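Local coordinates for protein putative regulator (Escherichia coli O6, PDB 3HFI) that probably regulates transcription in response to a small effector molecule bound by its UTRA domain, although the effector is not known, at residues L53-L58 with H89-T94; P79-I84 with E96-R101; P93-E96 with K102-Y105. All blocks are in the same frame, centred on the assembly; numbering follows the deposited sequence.

Helix 91-99 runs through all three contacts: contact 1 packs its start against strand 51-60, contact 2 packs its last turn against the 79-84 loop, and contact 3 ties it to the chain leading into strand 105-114. The centres lie about 11 Å apart for contacts 1 and 2, about 12 Å for 1 and 3 and about 10 Å for 2 and 3. Apolar side chains bridge them: Ile-81 CG1 is 4.0 Å from Leu-53 CD2, Ile-81 CD1 is 3.7 Å from Ile-95 CG1, and Phe-92 CD1 is 3.7 Å from Ile-103 CD1. Contacts 1 and 3 pack against the second subunit; contact 2 nears it only through Glu-96, shared with contact 3, in a long, weak ion pair.

Contact 1 of 3, residues L53-L58 with H89-T94; sequences LYLERL and HNLFPT
Leu-55 on strand 51-60 and Leu-91 in the first turn of helix 91-99 mark the closest backbone approach, with CA atoms 9.6 Å apart, a distance bridged by side chains and two waters. The two leucines meet tip to tip, Leu-55 CD2 lying 3.8 Å from Leu-91 CD1. With chi1 at 176°, Leu-91 swings CG to the far side from its amide nitrogen, and both methyls head for the strand. Leu-91 CD2 serves a second neighbour: it sits 3.7 Å from Arg-57 NH1, over one face of the guanidinium and offset toward its rim. This is a helix packed on an antiparallel sheet, as in the UTRA domain of HutC-type regulators, and the contact is buried between the two layers. Arg-57 bends at chi3 (75°) and crosses Leu-91 obliquely, placing its NH2 by two waters. One accepts from Arg-57 NH2 at 3.2 Å and donates a weak bond to His-89 O. The other accepts from Leu-91 N at 3.1 Å, supplying a partner to a first-turn amide, and accepts a weak bond from Arg-57 NH2. Asn-71 OD1, on neighbouring strand 65-73, accepts from Arg-57 NH1, so the guanidinium is held from the sheet side as well as through water from the helix start. Leu-91 CG meanwhile lies 4.2 Å above the Phe-92 ring plane, over its centre, and that ring packs on Leu-160 of the second subunit.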
loop_
_atom_site.group_PDB
_atom_site.type_symbol
_atom_site.label_atom_id
_atom_site.label_comp_id
_atom_site.label_asym_id
_atom_site.label_seq_id
_atom_site.Cartn_x
_atom_site.Cartn_y
_atom_site.Cartn_z
ATOM N N LEU A 53 -15.469 -11.882 9.546
ATOM C CA LEU A 53 -15.656 -12.399 8.176
ATOM C C LEU A 53 -14.294 -12.677 7.472
ATOM O O LEU A 53 -13.430 -11.799 7.407
ATOM C CB LEU A 53 -16.474 -11.394 7.336
ATOM C CG LEU A 53 -16.742 -11.718 5.850
ATOM C CD1 LEU A 53 -17.536 -13.009 5.785
ATOM C CD2 LEU A 53 -17.475 -10.536 5.178
ATOM N N TYR A 54 -14.087 -13.898 6.988
ATOM C CA TYR A 54 -12.902 -14.248 6.289
ATOM C C TYR A 54 -13.288 -14.281 4.803
ATOM O O TYR A 54 -14.297 -14.835 4.468
ATOM C CB TYR A 54 -12.440 -15.616 6.703
ATOM C CG TYR A 54 -11.393 -16.219 5.789
ATOM C CD1 TYR A 54 -10.029 -16.021 6.029
ATOM C CD2 TYR A 54 -11.755 -17.013 4.724
ATOM C CE1 TYR A 54 -9.061 -16.594 5.233
ATOM C CE2 TYR A 54 -10.769 -17.605 3.887
ATOM C CZ TYR A 54 -9.427 -17.382 4.165
ATOM O OH TYR A 54 -8.436 -17.895 3.334
ATOM N N LEU A 55 -12.509 -13.631 3.935
ATOM C CA LEU A 55 -12.737 -13.635 2.494
ATOM C C LEU A 55 -11.451 -14.026 1.827
ATOM O O LEU A 55 -10.403 -13.424 2.098
ATOM C CB LEU A 55 -13.070 -12.234 2.043
ATOM C CG LEU A 55 -14.339 -11.751 1.469
ATOM C CD1 LEU A 55 -15.592 -12.294 2.216
ATOM C CD2 LEU A 55 -14.247 -10.207 1.409
ATOM N N GLU A 56 -11.511 -14.991 0.926
ATOM C CA GLU A 56 -10.359 -15.318 0.103
ATOM C C GLU A 56 -10.653 -14.924 -1.339
ATOM O O GLU A 56 -11.671 -15.362 -1.919
ATOM C CB GLU A 56 -10.086 -16.824 0.191
ATOM C CG GLU A 56 -8.762 -17.297 -0.352
ATOM C CD GLU A 56 -8.567 -18.834 -0.109
ATOM O OE1 GLU A 56 -9.544 -19.625 -0.177
ATOM O OE2 GLU A 56 -7.418 -19.247 0.167
ATOM N N ARG A 57 -9.755 -14.122 -1.904
ATOM C CA ARG A 57 -9.952 -13.478 -3.205
ATOM C C ARG A 57 -8.715 -13.643 -4.054
ATOM O O ARG A 57 -7.595 -13.534 -3.551
ATOM C CB ARG A 57 -10.249 -12.001 -2.995
ATOM C CG ARG A 57 -11.650 -11.791 -2.435
ATOM C CD ARG A 57 -11.709 -10.581 -1.582
ATOM N NE ARG A 57 -11.691 -9.417 -2.421
ATOM C CZ ARG A 57 -10.835 -8.398 -2.329
ATOM N NH1 ARG A 57 -9.866 -8.313 -1.413
ATOM N NH2 ARG A 57 -10.961 -7.418 -3.193
ATOM N N LEU A 58 -8.927 -13.951 -5.334
ATOM C CA LEU A 58 -7.828 -14.203 -6.244
ATOM C C LEU A 58 -7.873 -13.078 -7.247
ATOM O O LEU A 58 -8.891 -12.854 -7.899
ATOM C CB LEU A 58 -7.950 -15.574 -6.929
ATOM C CG LEU A 58 -6.792 -15.999 -7.844
ATOM C CD1 LEU A 58 -5.561 -16.399 -7.051
ATOM C CD2 LEU A 58 -7.217 -17.139 -8.743
ATOM N N HIS A 89 -19.274 -6.673 -5.921
ATOM C CA HIS A 89 -19.022 -5.414 -5.235
ATOM C C HIS A 89 -17.582 -5.374 -4.884
ATOM O O HIS A 89 -16.961 -6.427 -4.793
ATOM C CB HIS A 89 -19.901 -5.309 -4.005
ATOM C CG HIS A 89 -21.332 -5.118 -4.361
ATOM N ND1 HIS A 89 -22.239 -6.159 -4.384
ATOM C CD2 HIS A 89 -21.995 -4.033 -4.824
ATOM C CE1 HIS A 89 -23.414 -5.711 -4.797
ATOM N NE2 HIS A 89 -23.293 -4.426 -5.078
ATOM N N ASN A 90 -17.035 -4.169 -4.740
ATOM C CA ASN A 90 -15.641 -3.978 -4.305
ATOM C C ASN A 90 -15.553 -3.912 -2.771
ATOM O O ASN A 90 -16.402 -3.291 -2.111
ATOM C CB ASN A 90 -15.066 -2.699 -4.913
ATOM C CG ASN A 90 -15.112 -2.700 -6.421
ATOM O OD1 ASN A 90 -15.617 -1.752 -7.045
ATOM N ND2 ASN A 90 -14.602 -3.775 -7.023
ATOM N N LEU A 91 -14.526 -4.540 -2.213
ATOM C CA LEU A 91 -14.505 -4.777 -0.777
ATOM C C LEU A 91 -14.431 -3.481 0.006
ATOM O O LEU A 91 -15.292 -3.226 0.820
ATOM C CB LEU A 91 -13.325 -5.677 -0.386
ATOM C CG LEU A 91 -13.143 -5.921 1.085
ATOM C CD1 LEU A 91 -14.439 -6.475 1.779
ATOM C CD2 LEU A 91 -11.982 -6.864 1.254
ATOM N N PHE A 92 -13.425 -2.658 -0.264
ATOM C CA PHE A 92 -13.170 -1.506 0.567
ATOM C C PHE A 92 -14.184 -0.358 0.418
ATOM O O PHE A 92 -14.636 0.185 1.432
ATOM C CB PHE A 92 -11.720 -1.102 0.463
ATOM C CG PHE A 92 -10.808 -2.121 1.079
ATOM C CD1 PHE A 92 -10.665 -2.201 2.462
ATOM C CD2 PHE A 92 -10.171 -3.069 0.301
ATOM C CE1 PHE A 92 -9.867 -3.179 3.054
ATOM C CE2 PHE A 92 -9.335 -4.045 0.905
ATOM C CZ PHE A 92 -9.198 -4.085 2.276
ATOM N N PRO A 93 -14.626 -0.065 -0.810
ATOM C CA PRO A 93 -15.769 0.819 -0.968
ATOM C C PRO A 93 -16.968 0.359 -0.191
ATOM O O PRO A 93 -17.670 1.187 0.377
ATOM C CB PRO A 93 -16.058 0.741 -2.466
ATOM C CG PRO A 93 -14.676 0.525 -3.080
ATOM C CD PRO A 93 -14.032 -0.435 -2.102
ATOM N N THR A 94 -17.187 -0.959 -0.125
ATOM C CA THR A 94 -18.334 -1.486 0.580
ATOM C C THR A 94 -18.203 -1.347 2.100
ATOM O O THR A 94 -19.185 -1.082 2.794
ATOM C CB THR A 94 -18.607 -2.974 0.197
ATOM O OG1 THR A 94 -18.776 -3.101 -1.230
ATOM C CG2 THR A 94 -19.856 -3.503 0.874
HETATM O O HOH W 1 -13.993 -7.755 -4.031
HETATM O O HOH W 2 -12.730 -5.505 -4.588
#

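Contact 2 of 3, residues P79-I84 with E96-R101; sequences PGIVEI and ESLSKR
Ser-99 OG, one residue beyond the Leu-98 that packs on Gly-80 and Ile-81, is gripped by three backbone groups. Ser-99 OG accepts from Arg-101 N at 3.1 Å, with an N-H...O angle of 146°, and its single proton faces the helix carbonyls Ile-95 O and Glu-96 O, which must share it or take it in turn. The bond to the amide two residues on makes this an ST turn, placed where helix 91-99 ends and Lys-100 takes a positive phi. The loop on the other side has its own internal bracing: in the short 3-10 segment 81-83, Glu-83 N donates to Gly-80 O at 2.9 Å and Ile-84 N to Ile-81 O at 3.3 Å. Gly-80 leads into it with phi at 109°, a backbone shape in which a CB would press against the preceding carbonyl O, and which therefore calls for glycine.

Between these two pieces the packing rests on one side chain, Leu-98. Its CG stands anti to the carbonyl carbon (chi1 -64°) and chi2 is extended, which drives CD1 into the loop. There Leu-98 CD1 meets the backbone before any side chain, 3.5 Å from Ile-81 N and 3.9 Å from Ile-81 CB. Ile-84 comes in more loosely through CG1. On the Pro-79 side the leucine lies against a carbonyl, with Pro-79 O close to CB, CG and CD2 together. The contact sits at the surface and joins the connection between strand 65-73 and helix 91-99 to the last turn of that helix. Deeper in, Ile-81 also packs on Ile-75 and Phe-86. The proline ring lies along the helix end, Pro-79 CD 4.0 Å from Leu-98 O.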
loop_
_atom_site.group_PDB
_atom_site.type_symbol
_atom_site.label_atom_id
_atom_site.label_comp_id
_atom_site.label_asym_id
_atom_site.label_seq_id
_atom_site.Cartn_x
_atom_site.Cartn_y
_atom_site.Cartn_z
ATOM N N PRO A 79 -22.365 -3.313 9.623
ATOM C CA PRO A 79 -23.683 -3.934 9.523
ATOM C C PRO A 79 -24.002 -4.190 8.056
ATOM O O PRO A 79 -24.000 -3.229 7.259
ATOM C CB PRO A 79 -24.629 -2.890 10.145
ATOM C CG PRO A 79 -23.732 -2.053 11.056
ATOM C CD PRO A 79 -22.423 -2.018 10.344
ATOM N N GLY A 80 -24.160 -5.493 7.725
ATOM C CA GLY A 80 -24.638 -5.947 6.406
ATOM C C GLY A 80 -23.598 -6.608 5.519
ATOM O O GLY A 80 -23.954 -7.189 4.468
ATOM N N ILE A 81 -22.329 -6.534 5.933
ATOM C CA ILE A 81 -21.211 -6.902 5.060
ATOM C C ILE A 81 -21.245 -8.395 4.729
ATOM O O ILE A 81 -20.752 -8.836 3.670
ATOM C CB ILE A 81 -19.830 -6.552 5.731
ATOM C CG1 ILE A 81 -18.654 -6.758 4.755
ATOM C CG2 ILE A 81 -19.624 -7.367 7.057
ATOM C CD1 ILE A 81 -18.019 -5.492 4.144
ATOM N N VAL A 82 -21.773 -9.173 5.664
ATOM C CA VAL A 82 -21.813 -10.603 5.468
ATOM C C VAL A 82 -22.774 -10.965 4.316
ATOM O O VAL A 82 -22.629 -12.041 3.756
ATOM C CB VAL A 82 -22.198 -11.422 6.761
ATOM C CG1 VAL A 82 -21.176 -11.188 7.859
ATOM C CG2 VAL A 82 -23.580 -11.101 7.196
ATOM N N GLU A 83 -23.699 -10.071 3.946
ATOM C CA GLU A 83 -24.677 -10.367 2.907
ATOM C C GLU A 83 -24.216 -9.958 1.534
ATOM O O GLU A 83 -24.900 -10.262 0.571
ATOM C CB GLU A 83 -25.992 -9.681 3.203
ATOM C CG GLU A 83 -26.724 -10.290 4.393
ATOM C CD GLU A 83 -27.428 -9.229 5.258
ATOM O OE1 GLU A 83 -27.125 -9.125 6.489
ATOM O OE2 GLU A 83 -28.281 -8.498 4.695
ATOM N N ILE A 84 -23.075 -9.296 1.418
ATOM C CA ILE A 84 -22.594 -8.790 0.118
ATOM C C ILE A 84 -22.026 -9.931 -0.770
ATOM O O ILE A 84 -21.473 -10.892 -0.268
ATOM C CB ILE A 84 -21.508 -7.627 0.319
ATOM C CG1 ILE A 84 -22.079 -6.471 1.164
ATOM C CG2 ILE A 84 -21.012 -7.045 -0.988
ATOM C CD1 ILE A 84 -23.334 -5.858 0.618
ATOM N N GLU A 96 -16.639 1.033 3.466
ATOM C CA GLU A 96 -16.848 2.456 3.697
ATOM C C GLU A 96 -18.311 2.818 3.666
ATOM O O GLU A 96 -18.748 3.483 4.585
ATOM C CB GLU A 96 -16.028 3.326 2.715
ATOM C CG GLU A 96 -14.518 3.315 2.997
ATOM C CD GLU A 96 -13.782 4.374 2.228
ATOM O OE1 GLU A 96 -14.292 4.753 1.160
ATOM O OE2 GLU A 96 -12.739 4.901 2.684
ATOM N N SER A 97 -19.081 2.343 2.678
ATOM C CA SER A 97 -20.505 2.597 2.663
ATOM C C SER A 97 -21.259 2.089 3.863
ATOM O O SER A 97 -22.088 2.812 4.435
ATOM C CB SER A 97 -21.220 1.967 1.448
ATOM O OG SER A 97 -20.589 2.241 0.220
ATOM N N LEU A 98 -21.057 0.819 4.173
ATOM C CA LEU A 98 -21.764 0.198 5.267
ATOM C C LEU A 98 -21.384 0.759 6.638
ATOM O O LEU A 98 -22.217 0.816 7.519
ATOM C CB LEU A 98 -21.535 -1.312 5.263
ATOM C CG LEU A 98 -22.081 -2.071 4.053
ATOM C CD1 LEU A 98 -21.840 -3.556 4.229
ATOM C CD2 LEU A 98 -23.527 -1.786 3.821
ATOM N N SER A 99 -20.138 1.159 6.836
ATOM C CA SER A 99 -19.719 1.741 8.105
ATOM C C SER A 99 -20.072 3.237 8.203
ATOM O O SER A 99 -20.186 3.790 9.284
ATOM C CB SER A 99 -18.200 1.560 8.225
ATOM O OG SER A 99 -17.515 2.176 7.135
ATOM N N LYS A 100 -20.262 3.872 7.052
ATOM C CA LYS A 100 -20.244 5.325 6.906
ATOM C C LYS A 100 -18.990 5.974 7.528
ATOM O O LYS A 100 -19.054 7.048 8.101
ATOM C CB LYS A 100 -21.556 5.946 7.392
ATOM C CG LYS A 100 -22.825 5.199 6.856
ATOM C CD LYS A 100 -24.150 5.804 7.369
ATOM C CE LYS A 100 -25.333 4.753 7.391
ATOM N NZ LYS A 100 -25.578 4.029 8.719
ATOM N N ARG A 101 -17.863 5.273 7.410
ATOM C CA ARG A 101 -16.571 5.735 7.899
ATOM C C ARG A 101 -15.590 5.719 6.728
ATOM O O ARG A 101 -15.739 4.882 5.858
ATOM C CB ARG A 101 -16.059 4.821 8.990
ATOM C CG ARG A 101 -16.850 4.874 10.250
ATOM C CD ARG A 101 -16.300 3.884 11.334
ATOM N NE ARG A 101 -17.164 3.857 12.541
ATOM C CZ ARG A 101 -16.954 4.583 13.628
ATOM N NH1 ARG A 101 -15.934 5.430 13.664
ATOM N NH2 ARG A 101 -17.785 4.509 14.665
#

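Contact 3 of 3, residues P93-E96 with K102-Y105; sequences PTIE and KIRY
Glu-96 and Ile-103 make the polar link here. Ile-103 N donates to Glu-96 OE2 at 2.9 Å along a nearly straight path (165°), meeting the oxygen on its anti side and 18° out of the carboxylate plane. The glutamate gets there by an extended chain: past CG, which stands anti to the carbonyl carbon, it runs out with chi2 at -168° and delivers the carboxylate to the chain that follows the helix. Glu-96 OE2 also lies 3.6 Å from Lys-102 CA, close beside the backbone just ahead of that amide.

Van der Waals packing centres on Ile-103, whose side chain crosses that of Glu-96 at about a right angle. The 3.6 Å approach of Ile-103 CB to Glu-96 OE2 follows from the hydrogen bond; the apolar touches are Ile-103 CG1 to Glu-96 CG at 4.1 Å and, looser, Ile-95 CG2 to Ile-103 CD1 at 4.5 Å. Ile-103 packs further on Val-138 and on Leu-160 of the second subunit.

Just beyond, Arg-104 and Tyr-105 both face Phe-139 in a classic beta bulge, and Tyr-105 pairs with a strand of the second subunit, carrying the sheet across the interface. Glu-96 OE1 has no more than a long, weak ion pair with Lys-157 NZ of that subunit. OE2 thus spans the turn to an amide whose bond probably favours the ionised carboxylate, and the distant lysine would add little.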
loop_
_atom_site.group_PDB
_atom_site.type_symbol
_atom_site.label_atom_id
_atom_site.label_comp_id
_atom_site.label_asym_id
_atom_site.label_seq_id
_atom_site.Cartn_x
_atom_site.Cartn_y
_atom_site.Cartn_z
ATOM N N PRO A 93 -14.626 -0.065 -0.810
ATOM C CA PRO A 93 -15.769 0.819 -0.968
ATOM C C PRO A 93 -16.968 0.359 -0.191
ATOM O O PRO A 93 -17.670 1.187 0.377
ATOM C CB PRO A 93 -16.058 0.741 -2.466
ATOM C CG PRO A 93 -14.676 0.525 -3.080
ATOM C CD PRO A 93 -14.032 -0.435 -2.102
ATOM N N THR A 94 -17.187 -0.959 -0.125
ATOM C CA THR A 94 -18.334 -1.486 0.580
ATOM C C THR A 94 -18.203 -1.347 2.100
ATOM O O THR A 94 -19.185 -1.082 2.794
ATOM C CB THR A 94 -18.607 -2.974 0.197
ATOM O OG1 THR A 94 -18.776 -3.101 -1.230
ATOM C CG2 THR A 94 -19.856 -3.503 0.874
ATOM N N ILE A 95 -17.009 -1.571 2.618
ATOM C CA ILE A 95 -16.688 -1.346 4.028
ATOM C C ILE A 95 -17.038 0.113 4.349
ATOM O O ILE A 95 -17.738 0.385 5.320
ATOM C CB ILE A 95 -15.198 -1.720 4.287
ATOM C CG1 ILE A 95 -15.047 -3.261 4.244
ATOM C CG2 ILE A 95 -14.652 -1.119 5.582
ATOM C CD1 ILE A 95 -13.583 -3.790 4.419
ATOM N N GLU A 96 -16.639 1.033 3.466
ATOM C CA GLU A 96 -16.848 2.456 3.697
ATOM C C GLU A 96 -18.311 2.818 3.666
ATOM O O GLU A 96 -18.748 3.483 4.585
ATOM C CB GLU A 96 -16.028 3.326 2.715
ATOM C CG GLU A 96 -14.518 3.315 2.997
ATOM C CD GLU A 96 -13.782 4.374 2.228
ATOM O OE1 GLU A 96 -14.292 4.753 1.160
ATOM O OE2 GLU A 96 -12.739 4.901 2.684
ATOM N N LYS A 102 -14.598 6.616 6.705
ATOM C CA LYS A 102 -13.552 6.583 5.712
ATOM C C LYS A 102 -12.383 5.807 6.267
ATOM O O LYS A 102 -12.080 5.884 7.439
ATOM C CB LYS A 102 -13.122 8.022 5.296
ATOM C CG LYS A 102 -14.217 8.740 4.450
ATOM C CD LYS A 102 -14.394 10.246 4.730
ATOM C CE LYS A 102 -15.933 10.697 4.736
ATOM N NZ LYS A 102 -16.312 12.210 4.989
ATOM N N ILE A 103 -11.726 5.054 5.396
ATOM C CA ILE A 103 -10.403 4.486 5.649
ATOM C C ILE A 103 -9.318 5.535 5.583
ATOM O O ILE A 103 -9.157 6.203 4.575
ATOM C CB ILE A 103 -10.129 3.332 4.669
ATOM C CG1 ILE A 103 -11.130 2.190 4.984
ATOM C CG2 ILE A 103 -8.657 2.862 4.758
ATOM C CD1 ILE A 103 -11.121 1.118 3.947
ATOM N N ARG A 104 -8.606 5.707 6.694
ATOM C CA ARG A 104 -7.628 6.712 6.855
ATOM C C ARG A 104 -6.193 6.275 7.031
ATOM O O ARG A 104 -5.320 7.123 6.825
ATOM C CB ARG A 104 -7.978 7.603 8.035
ATOM C CG ARG A 104 -9.388 8.205 7.913
ATOM C CD ARG A 104 -9.616 9.220 9.003
ATOM N NE ARG A 104 -11.011 9.615 8.994
ATOM C CZ ARG A 104 -11.497 10.649 8.340
ATOM N NH1 ARG A 104 -10.680 11.467 7.654
ATOM N NH2 ARG A 104 -12.820 10.902 8.404
ATOM N N TYR A 105 -5.955 5.016 7.396
ATOM C CA TYR A 105 -4.613 4.479 7.580
ATOM C C TYR A 105 -4.511 3.025 7.240
ATOM O O TYR A 105 -5.476 2.246 7.381
ATOM C CB TYR A 105 -4.069 4.559 9.024
ATOM C CG TYR A 105 -4.241 5.882 9.696
ATOM C CD1 TYR A 105 -3.168 6.807 9.755
ATOM C CD2 TYR A 105 -5.439 6.226 10.308
ATOM C CE1 TYR A 105 -3.320 8.057 10.382
ATOM C CE2 TYR A 105 -5.586 7.458 10.952
ATOM C CZ TYR A 105 -4.530 8.361 10.971
ATOM O OH TYR A 105 -4.685 9.590 11.583
#